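Local coordinates for protein putative amidohydrolase (Unidentified, PDB 3FEQ) that probably acts as a zinc-dependent prolidase of the amidohydrolase superfamily, splitting dipeptides that carry a proline at the C-terminal position, at residues C[77-82]-C[161-166]; C[104-109]-C[186-191]; C[173-178]-C[218-223]; C[225-230]-C[357-362]; C[306-311]-C[316-321]. All blocks are in the same frame, centred on the assembly; numbering follows the deposited sequence.

In the fold
Contacts 2 to 5 are buried; contact 1 is partly so. Contact 2 lies near the chain centre, inside the barrel and beside the zinc site. Contact 4 lies at the start of strand 228-234, and contact 5 ties helix 302-314 to the chain that follows. Contact 3 joins two outer helices, farther from the centre. Contact 1 links the end of helix 75-79 to the loop before strand 165-167. Strands 189-192 and 228-234, of contacts 2 and 4, are sheet neighbours, and helix 211-223 of contact 3 packs on both. Contacts 1 and 5 each have one hydrogen bond between their segments. Contact 3 uses aliphatic chains of charged residues. The polar ends of R106, Q188, R175, E220 and Y227 have partners outside their contacts.

Contact 1 (C[77-82]-C[161-166]); sequences VNATQP and TGAIAR
N78 reaches G162 through its side-chain amide. N78 ND2 donates to G162 O at 2.9 Å, with an angle of 152° at the hydrogen. The donor lies in the carbonyl plane, on a lone pair, and G162 O lies close to the amide plane of N78. The amide gets there because CG stands anti to the backbone N (chi1 -156°). A79 adds a second touch to the same oxygen: its CA makes a CA-H...O contact with G162 O at 3.4 Å. Next to it, the methyls of A79 and A163 meet, CB to CB at 4.1 Å. G162 has no side chain, and the end of helix 75-79 lies against its backbone. In the next shell, ND2 of N78 also donates to L69 O, and OD1 accepts from N72 N, so both ends of the amide are fixed. Q81 folds back so that Q81 NE2 donates to N78 O at 3.2 Å, while its OE1 is held by R89. I164 touches H67, a zinc ligand, and pairs with A135. The contact thus joins the loop region after barrel strand 56-66 to the segment leading into strand 165-167, in a TIM-barrel amidohydrolase.

Contact 2 (C[104-109]-C[186-191]); sequences SVRDAG and ATQIKI
R106 sends CG anti to its own N (chi1 -167°), and Q188 places CG between its backbone N and carbonyl carbon (chi1 68°). These settings lay the amide of Q188 against the aliphatic part of R106, with Q188 NE2 3.5 Å from R106 CG. The guanidinium and amide planes are 48° apart. No hydrogen bond joins the two. The Q188 amide is held by S132 OG and F130 O, and the R106 guanidinium by C64 O, Y227 OH and a salt bridge to E250. These strands are parts of the TIM barrel, and 102-107 and 189-192 face each other through its interior rather than pairing side by side. One layer up, the K190 chain runs past A108. K190 CD is 3.6 Å from A108 O and 3.9 Å from A108 CB. The nearest atom of the K190 side chain is about 3 Å from a bound zinc. Its place is consistent with the lysine that, in carboxylated form, bridges the two metals in many binuclear amidohydrolases. M229 packs on R106, A108, Q188 and K190, and H65, a zinc ligand, touches both A108 and K190.

Contact 3 (C[173-178]-C[218-223]); sequences GVRLAV and VDEAEA
R175 opens the contact on helix 171-184, leaning its aliphatic chain on E220. R175 CG lies 3.4 Å from E220 CG, and R175 CD lies 3.5 Å from E220 OE2. The arginine chain bends at chi3, and its guanidinium plane stands 73° from the carboxylate plane. R175 NH2 stays 4.1 Å from E220 OE2, which is beyond a salt bridge. R175 NE is instead paired with E172 of its own helix. One turn later, V178 presents CG1 to E220 CB at 3.4 Å. The same methyl is close to A221 N. The side chain of E220 can serve both residues because its CG lies anti to its carbonyl carbon (chi1 -66°) and the chain turns at chi2. The two helix segments run nearly parallel, with a crossing angle of -25° and axes 9.2 Å apart. They are neighbouring outer helices of the barrel, on either side of strand 189-192 in the sequence. S210 of a third subunit packs on both R175 and E220. Mostly carbon meets carbon, with E220 OE2 also against R175 CD. E220 forms its salt bridge with R179, further along helix 171-184. That bridge links the helices, and R175 and E220 probably attract only at longer range.

Contact 4 (C[225-230]-C[357-362]); sequences NTYVMA and AEIVNM
Y227 and N361 run past each other in opposite directions. The N361 amide comes obliquely to the tyrosine ring, N361 ND2 being 3.6 Å from Y227 CD2, with the two planes 67° apart. Chi1 of Y227 is 61°, which puts the ring between its backbone N and carbonyl carbon, turned toward the 357-362 segment. Further along the ring, the backbone oxygen of I359 approaches the same side chain, also obliquely, at 3.6 Å from Y227 CE2. I359 CG2 is 4.2 Å from Y227 OH. The polar end of the tyrosine is held by R106 NH1. R247 adds a cation-pi contact to the Y227 ring, and its NH1 also bonds I359 O. One arginine thus ties both segments together. N361 has positive phi (57°) as the C' residue of a Schellman motif: M362 N bonds A357 O, and N361 N bonds E358 O. N225 ends helix 211-223 in the same way. Strand 228-234 is a parallel strand of the TIM barrel, between strands 189-192 and 248-254. Y227 stands just before its start, where the end of helix 354-359 packs on it, while V228 packs against helix 211-223 and R106 of strand 102-107 touches I359 and V360.

Contact 5 (C[306-311]-C[316-321]); sequences ESLEIY and VKMGFG
Y311 carries the flat group of this contact, and V316 comes to its ring obliquely, with V316 CB 4.2 Å from Y311 CD1. M263, V255 and V270 also pack on this tyrosine, and its OH is bonded to G252 O. The 316-321 segment leaves the helix end and crosses away from it; M318 reaches back to the base of the tyrosine side chain. M318 CE is 3.8 Å from Y311 CB. The methionine bends at chi3 (-94°), which brings the methyl round to the helix, where M318 CE lies 3.7 Å from L308 O. M318 SD also touches L308 CG at 4.4 Å. One hydrogen bond fixes the turn: V316 N donates to Y311 O at 2.9 Å, almost straight at 178°, with the donor tilted 19° from the carbonyl plane. Past V316, the chain pairs by backbone with V270 of strand 269-271, through K317 and G319. F320 bonds C64 of strand 56-66. The segment therefore runs between strands 269-271 and 56-66, where the last strand of a TIM barrel closes the circle, and leads on toward the zinc ligand D323. Helix 302-314 lies outside it, beside helix 257-266, while M318 touches R339 of helix 335-340.

Contact 1 (C[77-82]-C[161-166])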
# COMPACT_ATOMS: atom_id res chain seq x y z
N VAL C 77 -7.05 21.96 -17.98
CA VAL C 77 -6.87 21.14 -19.17
C VAL C 77 -5.42 21.19 -19.68
O VAL C 77 -4.96 20.27 -20.34
CB VAL C 77 -7.88 21.51 -20.29
CG1 VAL C 77 -7.29 22.48 -21.28
CG2 VAL C 77 -8.36 20.26 -21.02
N ASN C 78 -4.71 22.26 -19.34
CA ASN C 78 -3.27 22.32 -19.58
C ASN C 78 -2.53 21.21 -18.85
O ASN C 78 -1.63 20.59 -19.41
CB ASN C 78 -2.70 23.68 -19.18
CG ASN C 78 -1.42 24.01 -19.92
OD1 ASN C 78 -1.45 24.58 -21.00
ND2 ASN C 78 -0.30 23.61 -19.34
N ALA C 79 -2.92 20.96 -17.60
CA ALA C 79 -2.31 19.91 -16.78
C ALA C 79 -2.56 18.50 -17.34
O ALA C 79 -1.73 17.62 -17.20
CB ALA C 79 -2.80 20.01 -15.34
N THR C 80 -3.69 18.31 -18.00
CA THR C 80 -4.13 16.98 -18.37
C THR C 80 -3.74 16.61 -19.82
O THR C 80 -4.05 15.52 -20.29
CB THR C 80 -5.64 16.84 -18.19
OG1 THR C 80 -6.30 17.78 -19.04
CG2 THR C 80 -6.04 17.12 -16.73
N GLN C 81 -3.07 17.52 -20.51
CA GLN C 81 -2.57 17.22 -21.85
C GLN C 81 -1.34 16.29 -21.77
O GLN C 81 -0.60 16.34 -20.78
CB GLN C 81 -2.25 18.51 -22.60
CG GLN C 81 -0.89 19.08 -22.33
CD GLN C 81 -0.66 20.41 -23.04
OE1 GLN C 81 -0.59 20.47 -24.27
NE2 GLN C 81 -0.53 21.48 -22.25
N PRO C 82 -1.16 15.41 -22.77
CA PRO C 82 -0.10 14.39 -22.76
C PRO C 82 1.29 15.01 -22.70
O PRO C 82 1.52 16.04 -23.33
CB PRO C 82 -0.27 13.68 -24.10
CG PRO C 82 -1.67 13.92 -24.48
CD PRO C 82 -1.99 15.30 -23.98
N THR C 161 3.89 16.93 -17.03
CA THR C 161 4.81 18.02 -17.38
C THR C 161 4.10 19.31 -17.73
O THR C 161 4.75 20.34 -17.87
CB THR C 161 5.80 17.66 -18.51
OG1 THR C 161 5.10 17.06 -19.59
CG2 THR C 161 6.91 16.72 -18.00
N GLY C 162 2.78 19.25 -17.88
CA GLY C 162 1.97 20.43 -18.19
C GLY C 162 1.26 21.01 -16.98
O GLY C 162 0.46 21.93 -17.10
N ALA C 163 1.55 20.45 -15.80
CA ALA C 163 0.95 20.94 -14.57
C ALA C 163 1.71 22.15 -14.01
O ALA C 163 2.92 22.11 -13.85
CB ALA C 163 0.88 19.83 -13.55
N ILE C 164 0.99 23.23 -13.75
CA ILE C 164 1.57 24.42 -13.11
C ILE C 164 1.96 24.18 -11.64
O ILE C 164 3.03 24.58 -11.20
CB ILE C 164 0.60 25.63 -13.24
CG1 ILE C 164 0.47 26.02 -14.71
CG2 ILE C 164 1.05 26.82 -12.44
CD1 ILE C 164 1.80 26.13 -15.44
N ALA C 165 1.11 23.48 -10.91
CA ALA C 165 1.30 23.32 -9.48
C ALA C 165 1.29 21.87 -9.02
O ALA C 165 1.01 20.97 -9.80
CB ALA C 165 0.24 24.12 -8.72
N ARG C 166 1.63 21.67 -7.75
CA ARG C 166 1.31 20.45 -7.01
C ARG C 166 0.56 20.77 -5.70
O ARG C 166 0.76 21.82 -5.08
CB ARG C 166 2.60 19.69 -6.68
CG ARG C 166 3.68 20.55 -6.02
CD ARG C 166 4.99 19.79 -5.84
NE ARG C 166 4.82 18.58 -5.04
CZ ARG C 166 5.82 17.85 -4.57
NH1 ARG C 166 7.08 18.19 -4.80
NH2 ARG C 166 5.56 16.78 -3.84

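Contact 2 (C[104-109]-C[186-191])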
# COMPACT_ATOMS: atom_id res chain seq x y z
N SER C 104 15.99 36.48 -20.42
CA SER C 104 15.87 35.72 -19.19
C SER C 104 14.42 35.78 -18.76
O SER C 104 13.74 36.76 -19.04
CB SER C 104 16.78 36.32 -18.12
OG SER C 104 18.15 36.21 -18.50
N VAL C 105 13.90 34.68 -18.23
CA VAL C 105 12.55 34.65 -17.67
C VAL C 105 12.57 33.82 -16.41
O VAL C 105 13.29 32.83 -16.33
CB VAL C 105 11.50 34.00 -18.60
CG1 VAL C 105 11.09 34.95 -19.71
CG2 VAL C 105 11.97 32.67 -19.14
N ARG C 106 11.78 34.25 -15.42
CA ARG C 106 11.58 33.48 -14.21
C ARG C 106 10.23 32.79 -14.31
O ARG C 106 9.21 33.43 -14.14
CB ARG C 106 11.59 34.38 -13.00
CG ARG C 106 11.69 33.66 -11.69
CD ARG C 106 11.78 34.65 -10.55
NE ARG C 106 10.55 35.43 -10.41
CZ ARG C 106 10.13 35.96 -9.26
NH1 ARG C 106 10.84 35.82 -8.14
NH2 ARG C 106 8.99 36.63 -9.24
N ASP C 107 10.25 31.48 -14.58
CA ASP C 107 9.03 30.68 -14.68
C ASP C 107 8.41 30.46 -13.31
O ASP C 107 9.10 30.17 -12.34
CB ASP C 107 9.34 29.33 -15.33
CG ASP C 107 8.08 28.54 -15.67
OD1 ASP C 107 7.68 27.67 -14.86
OD2 ASP C 107 7.51 28.79 -16.75
N ALA C 108 7.09 30.62 -13.24
CA ALA C 108 6.40 30.64 -11.96
C ALA C 108 5.64 29.34 -11.77
O ALA C 108 4.51 29.33 -11.32
CB ALA C 108 5.44 31.85 -11.88
N GLY C 109 6.29 28.24 -12.11
CA GLY C 109 5.68 26.92 -11.97
C GLY C 109 5.29 26.35 -13.32
O GLY C 109 4.61 27.00 -14.09
N ALA C 186 15.08 23.42 -9.05
CA ALA C 186 14.47 24.75 -8.95
C ALA C 186 15.48 25.81 -8.54
O ALA C 186 16.38 25.53 -7.76
CB ALA C 186 13.32 24.73 -7.95
N THR C 187 15.35 27.02 -9.07
CA THR C 187 16.20 28.14 -8.66
C THR C 187 15.55 28.95 -7.53
O THR C 187 16.23 29.55 -6.71
CB THR C 187 16.52 29.09 -9.83
OG1 THR C 187 15.32 29.35 -10.57
CG2 THR C 187 17.58 28.49 -10.75
N GLN C 188 14.21 29.02 -7.54
CA GLN C 188 13.46 29.55 -6.41
C GLN C 188 12.19 28.74 -6.18
O GLN C 188 11.87 27.83 -6.96
CB GLN C 188 13.15 31.05 -6.59
CG GLN C 188 12.19 31.37 -7.69
CD GLN C 188 12.79 31.15 -9.07
OE1 GLN C 188 13.95 31.47 -9.31
NE2 GLN C 188 12.00 30.60 -10.00
N ILE C 189 11.46 29.06 -5.11
CA ILE C 189 10.26 28.31 -4.78
C ILE C 189 9.05 29.20 -4.91
O ILE C 189 9.07 30.31 -4.40
CB ILE C 189 10.31 27.78 -3.36
CG1 ILE C 189 11.50 26.81 -3.18
CG2 ILE C 189 8.99 27.12 -3.00
CD1 ILE C 189 11.42 25.55 -4.06
N LYS C 190 8.03 28.72 -5.64
CA LYS C 190 6.76 29.44 -5.82
C LYS C 190 5.69 28.78 -4.99
O LYS C 190 5.60 27.55 -4.97
CB LYS C 190 6.35 29.45 -7.31
CG LYS C 190 4.84 29.72 -7.59
CD LYS C 190 4.55 31.12 -8.17
CE LYS C 190 3.06 31.49 -8.10
NZ LYS C 190 2.41 31.72 -9.44
N ILE C 191 4.89 29.58 -4.29
CA ILE C 191 3.74 29.09 -3.53
C ILE C 191 2.52 29.98 -3.82
O ILE C 191 2.65 31.13 -4.23
CB ILE C 191 4.01 29.06 -2.00
CG1 ILE C 191 3.96 30.47 -1.39
CG2 ILE C 191 5.36 28.43 -1.69
CD1 ILE C 191 3.99 30.46 0.14

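Contact 3 (C[173-178]-C[218-223])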
# COMPACT_ATOMS: atom_id res chain seq x y z
N GLY C 173 4.96 18.17 5.01
CA GLY C 173 4.64 17.93 3.63
C GLY C 173 5.31 18.96 2.76
O GLY C 173 5.99 18.61 1.77
N VAL C 174 5.17 20.23 3.14
CA VAL C 174 5.74 21.31 2.36
C VAL C 174 7.27 21.25 2.43
O VAL C 174 7.97 21.50 1.44
CB VAL C 174 5.20 22.71 2.75
CG1 VAL C 174 3.71 22.82 2.43
CG2 VAL C 174 5.47 23.04 4.21
N ARG C 175 7.77 20.81 3.58
CA ARG C 175 9.21 20.83 3.83
C ARG C 175 9.85 19.88 2.85
O ARG C 175 10.76 20.26 2.12
CB ARG C 175 9.52 20.37 5.25
CG ARG C 175 10.45 21.29 6.01
CD ARG C 175 11.23 20.56 7.08
NE ARG C 175 10.55 20.47 8.36
CZ ARG C 175 10.36 21.49 9.20
NH1 ARG C 175 9.76 21.29 10.37
NH2 ARG C 175 10.75 22.70 8.87
N LEU C 176 9.35 18.65 2.86
CA LEU C 176 9.69 17.64 1.89
C LEU C 176 9.49 18.12 0.45
O LEU C 176 10.42 18.06 -0.35
CB LEU C 176 8.89 16.37 2.16
CG LEU C 176 9.22 15.19 1.25
CD1 LEU C 176 10.70 14.83 1.37
CD2 LEU C 176 8.35 14.04 1.63
N ALA C 177 8.32 18.67 0.13
CA ALA C 177 8.15 19.19 -1.25
C ALA C 177 9.20 20.22 -1.68
O ALA C 177 9.66 20.18 -2.82
CB ALA C 177 6.76 19.69 -1.49
N VAL C 178 9.57 21.15 -0.79
CA VAL C 178 10.63 22.11 -1.10
C VAL C 178 11.97 21.39 -1.37
O VAL C 178 12.59 21.62 -2.40
CB VAL C 178 10.79 23.21 0.01
CG1 VAL C 178 11.98 24.06 -0.27
CG2 VAL C 178 9.59 24.12 0.06
N VAL C 218 9.85 28.86 3.62
CA VAL C 218 10.83 29.93 3.51
C VAL C 218 12.17 29.41 4.02
O VAL C 218 13.18 29.52 3.33
CB VAL C 218 10.39 31.18 4.33
CG1 VAL C 218 11.53 32.11 4.57
CG2 VAL C 218 9.26 31.93 3.62
N ASP C 219 12.15 28.77 5.18
CA ASP C 219 13.37 28.20 5.76
C ASP C 219 14.07 27.24 4.80
O ASP C 219 15.25 27.39 4.54
CB ASP C 219 13.08 27.49 7.09
CG ASP C 219 12.59 28.45 8.17
OD1 ASP C 219 12.66 29.68 7.98
OD2 ASP C 219 12.12 27.95 9.23
N GLU C 220 13.34 26.28 4.26
CA GLU C 220 13.94 25.29 3.38
C GLU C 220 14.52 25.92 2.12
O GLU C 220 15.62 25.56 1.67
CB GLU C 220 12.93 24.23 3.02
CG GLU C 220 12.50 23.40 4.21
CD GLU C 220 13.67 22.71 4.87
OE1 GLU C 220 14.49 22.07 4.15
OE2 GLU C 220 13.78 22.81 6.11
N ALA C 221 13.83 26.93 1.61
CA ALA C 221 14.37 27.72 0.51
C ALA C 221 15.66 28.46 0.90
O ALA C 221 16.63 28.48 0.13
CB ALA C 221 13.33 28.67 -0.00
N GLU C 222 15.69 29.03 2.11
CA GLU C 222 16.88 29.76 2.55
C GLU C 222 18.03 28.82 2.81
O GLU C 222 19.16 29.11 2.47
CB GLU C 222 16.60 30.60 3.78
CG GLU C 222 16.07 31.98 3.45
CD GLU C 222 15.76 32.80 4.70
OE1 GLU C 222 16.23 32.42 5.80
OE2 GLU C 222 15.05 33.82 4.58
N ALA C 223 17.73 27.68 3.40
CA ALA C 223 18.75 26.66 3.59
C ALA C 223 19.43 26.31 2.26
O ALA C 223 20.59 25.95 2.26
CB ALA C 223 18.15 25.43 4.24

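Contact 4 (C[225-230]-C[357-362])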
# COMPACT_ATOMS: atom_id res chain seq x y z
N ASN C 225 19.98 28.46 -0.11
CA ASN C 225 20.40 29.77 -0.62
C ASN C 225 19.58 30.27 -1.78
O ASN C 225 20.11 30.72 -2.79
CB ASN C 225 21.90 29.82 -0.93
CG ASN C 225 22.75 29.49 0.29
OD1 ASN C 225 22.60 30.10 1.36
ND2 ASN C 225 23.65 28.51 0.14
N THR C 226 18.26 30.20 -1.62
CA THR C 226 17.37 30.93 -2.49
C THR C 226 16.24 31.59 -1.66
O THR C 226 16.39 31.81 -0.46
CB THR C 226 16.85 30.02 -3.63
OG1 THR C 226 16.22 30.81 -4.66
CG2 THR C 226 15.87 28.97 -3.11
N TYR C 227 15.12 31.91 -2.31
CA TYR C 227 13.99 32.60 -1.71
C TYR C 227 12.65 32.01 -2.18
O TYR C 227 12.60 31.21 -3.11
CB TYR C 227 14.05 34.09 -2.10
CG TYR C 227 13.95 34.29 -3.60
CD1 TYR C 227 12.73 34.54 -4.21
CD2 TYR C 227 15.06 34.16 -4.41
CE1 TYR C 227 12.62 34.69 -5.59
CE2 TYR C 227 14.95 34.31 -5.79
CZ TYR C 227 13.73 34.56 -6.37
OH TYR C 227 13.62 34.70 -7.73
N VAL C 228 11.57 32.46 -1.58
CA VAL C 228 10.22 32.08 -1.95
C VAL C 228 9.54 33.26 -2.65
O VAL C 228 9.56 34.38 -2.15
CB VAL C 228 9.40 31.75 -0.70
CG1 VAL C 228 7.92 31.72 -1.00
CG2 VAL C 228 9.85 30.46 -0.12
N MET C 229 8.94 33.00 -3.81
CA MET C 229 8.00 33.94 -4.42
C MET C 229 6.59 33.47 -4.10
O MET C 229 6.35 32.28 -3.95
CB MET C 229 8.22 34.03 -5.94
CG MET C 229 8.25 32.70 -6.70
SD MET C 229 8.81 32.93 -8.40
CE MET C 229 7.32 33.66 -9.04
N ALA C 230 5.65 34.40 -3.99
CA ALA C 230 4.36 34.09 -3.39
C ALA C 230 3.21 34.84 -4.03
O ALA C 230 3.24 36.06 -4.16
CB ALA C 230 4.39 34.33 -1.90
N ALA C 357 16.95 41.86 -12.38
CA ALA C 357 18.18 41.10 -12.16
C ALA C 357 18.51 40.97 -10.68
O ALA C 357 19.08 39.97 -10.25
CB ALA C 357 19.32 41.71 -12.89
N GLU C 358 18.08 41.96 -9.90
CA GLU C 358 18.17 41.88 -8.45
C GLU C 358 17.23 40.82 -7.89
O GLU C 358 17.58 40.10 -6.96
CB GLU C 358 17.84 43.24 -7.83
CG GLU C 358 18.23 43.38 -6.36
CD GLU C 358 17.85 44.73 -5.77
OE1 GLU C 358 17.73 45.72 -6.54
OE2 GLU C 358 17.67 44.81 -4.54
N ILE C 359 16.02 40.77 -8.45
CA ILE C 359 15.04 39.77 -8.06
C ILE C 359 15.59 38.36 -8.26
O ILE C 359 15.60 37.55 -7.32
CB ILE C 359 13.74 39.96 -8.83
CG1 ILE C 359 12.97 41.15 -8.28
CG2 ILE C 359 12.89 38.68 -8.81
CD1 ILE C 359 11.74 41.49 -9.06
N VAL C 360 16.14 38.09 -9.45
CA VAL C 360 16.75 36.80 -9.71
C VAL C 360 18.17 36.64 -9.17
O VAL C 360 18.85 35.68 -9.55
CB VAL C 360 16.70 36.39 -11.22
CG1 VAL C 360 15.26 36.33 -11.70
CG2 VAL C 360 17.52 37.33 -12.09
N ASN C 361 18.58 37.52 -8.23
CA ASN C 361 19.91 37.50 -7.57
C ASN C 361 21.10 37.57 -8.52
O ASN C 361 22.14 36.97 -8.24
CB ASN C 361 20.10 36.28 -6.67
CG ASN C 361 19.28 36.35 -5.40
OD1 ASN C 361 19.49 37.24 -4.57
ND2 ASN C 361 18.39 35.38 -5.20
N MET C 362 20.93 38.24 -9.65
CA MET C 362 21.98 38.31 -10.64
C MET C 362 22.45 39.75 -10.79
O MET C 362 22.79 40.18 -11.90
CB MET C 362 21.50 37.76 -11.98
CG MET C 362 21.40 36.24 -12.05
SD MET C 362 23.01 35.40 -12.09
CE MET C 362 22.87 34.38 -13.56

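Contact 5 (C[306-311]-C[316-321])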
# COMPACT_ATOMS: atom_id res chain seq x y z
N GLU C 306 -3.85 51.39 -10.06
CA GLU C 306 -3.77 52.12 -8.80
C GLU C 306 -2.65 51.63 -7.88
O GLU C 306 -1.94 52.44 -7.27
CB GLU C 306 -5.12 52.04 -8.07
CG GLU C 306 -5.37 53.15 -7.07
CD GLU C 306 -6.63 52.92 -6.23
OE1 GLU C 306 -6.52 52.99 -4.99
OE2 GLU C 306 -7.71 52.68 -6.80
N SER C 307 -2.48 50.32 -7.80
CA SER C 307 -1.57 49.70 -6.83
C SER C 307 -0.13 50.09 -7.12
O SER C 307 0.69 50.24 -6.21
CB SER C 307 -1.70 48.17 -6.89
OG SER C 307 -1.33 47.69 -8.17
N LEU C 308 0.17 50.22 -8.41
CA LEU C 308 1.47 50.67 -8.88
C LEU C 308 1.92 51.91 -8.12
O LEU C 308 3.03 51.97 -7.60
CB LEU C 308 1.41 50.95 -10.38
CG LEU C 308 1.98 49.88 -11.31
CD1 LEU C 308 1.69 48.44 -10.87
CD2 LEU C 308 1.51 50.12 -12.73
N GLU C 309 1.01 52.87 -8.02
CA GLU C 309 1.30 54.12 -7.33
C GLU C 309 1.57 53.91 -5.86
O GLU C 309 2.51 54.49 -5.32
CB GLU C 309 0.15 55.11 -7.51
CG GLU C 309 0.25 55.90 -8.79
CD GLU C 309 -1.08 56.47 -9.22
OE1 GLU C 309 -1.81 56.99 -8.35
OE2 GLU C 309 -1.39 56.41 -10.42
N ILE C 310 0.77 53.07 -5.23
CA ILE C 310 0.97 52.72 -3.83
C ILE C 310 2.35 52.14 -3.61
O ILE C 310 3.07 52.57 -2.70
CB ILE C 310 -0.07 51.70 -3.37
CG1 ILE C 310 -1.48 52.16 -3.80
CG2 ILE C 310 0.07 51.45 -1.87
CD1 ILE C 310 -2.60 51.36 -3.22
N TYR C 311 2.74 51.19 -4.47
CA TYR C 311 4.06 50.58 -4.40
C TYR C 311 5.21 51.58 -4.57
O TYR C 311 6.21 51.52 -3.85
CB TYR C 311 4.18 49.47 -5.44
CG TYR C 311 3.39 48.23 -5.10
CD1 TYR C 311 3.46 47.66 -3.82
CD2 TYR C 311 2.60 47.60 -6.05
CE1 TYR C 311 2.73 46.52 -3.51
CE2 TYR C 311 1.87 46.47 -5.74
CZ TYR C 311 1.94 45.93 -4.48
OH TYR C 311 1.21 44.82 -4.17
N VAL C 316 8.56 50.37 -2.66
CA VAL C 316 8.75 48.93 -2.78
C VAL C 316 9.17 48.62 -4.21
O VAL C 316 8.42 48.91 -5.14
CB VAL C 316 7.43 48.20 -2.52
CG1 VAL C 316 7.67 46.71 -2.47
CG2 VAL C 316 6.80 48.69 -1.24
N LYS C 317 10.35 48.02 -4.37
CA LYS C 317 10.84 47.64 -5.71
C LYS C 317 9.85 46.81 -6.56
O LYS C 317 9.25 45.85 -6.08
CB LYS C 317 12.20 46.94 -5.63
CG LYS C 317 13.40 47.88 -5.52
CD LYS C 317 13.99 47.88 -4.12
CE LYS C 317 15.23 47.00 -4.05
NZ LYS C 317 15.38 46.32 -2.72
N MET C 318 9.70 47.19 -7.83
CA MET C 318 8.77 46.52 -8.75
C MET C 318 9.49 45.86 -9.92
O MET C 318 10.21 46.52 -10.66
CB MET C 318 7.77 47.52 -9.30
CG MET C 318 6.68 47.86 -8.34
SD MET C 318 5.65 49.14 -9.02
CE MET C 318 6.42 50.60 -8.29
N GLY C 319 9.24 44.58 -10.12
CA GLY C 319 9.79 43.86 -11.27
C GLY C 319 8.77 43.68 -12.36
O GLY C 319 7.57 43.75 -12.12
N PHE C 320 9.24 43.46 -13.57
CA PHE C 320 8.37 43.17 -14.70
C PHE C 320 7.78 41.77 -14.56
O PHE C 320 8.49 40.82 -14.27
CB PHE C 320 9.21 43.26 -15.97
CG PHE C 320 8.42 43.25 -17.24
CD1 PHE C 320 8.07 44.44 -17.85
CD2 PHE C 320 8.11 42.05 -17.87
CE1 PHE C 320 7.38 44.43 -19.05
CE2 PHE C 320 7.43 42.04 -19.06
CZ PHE C 320 7.06 43.22 -19.65
N GLY C 321 6.47 41.64 -14.79
CA GLY C 321 5.87 40.33 -15.02
C GLY C 321 4.69 40.37 -15.97
O GLY C 321 4.02 41.38 -16.07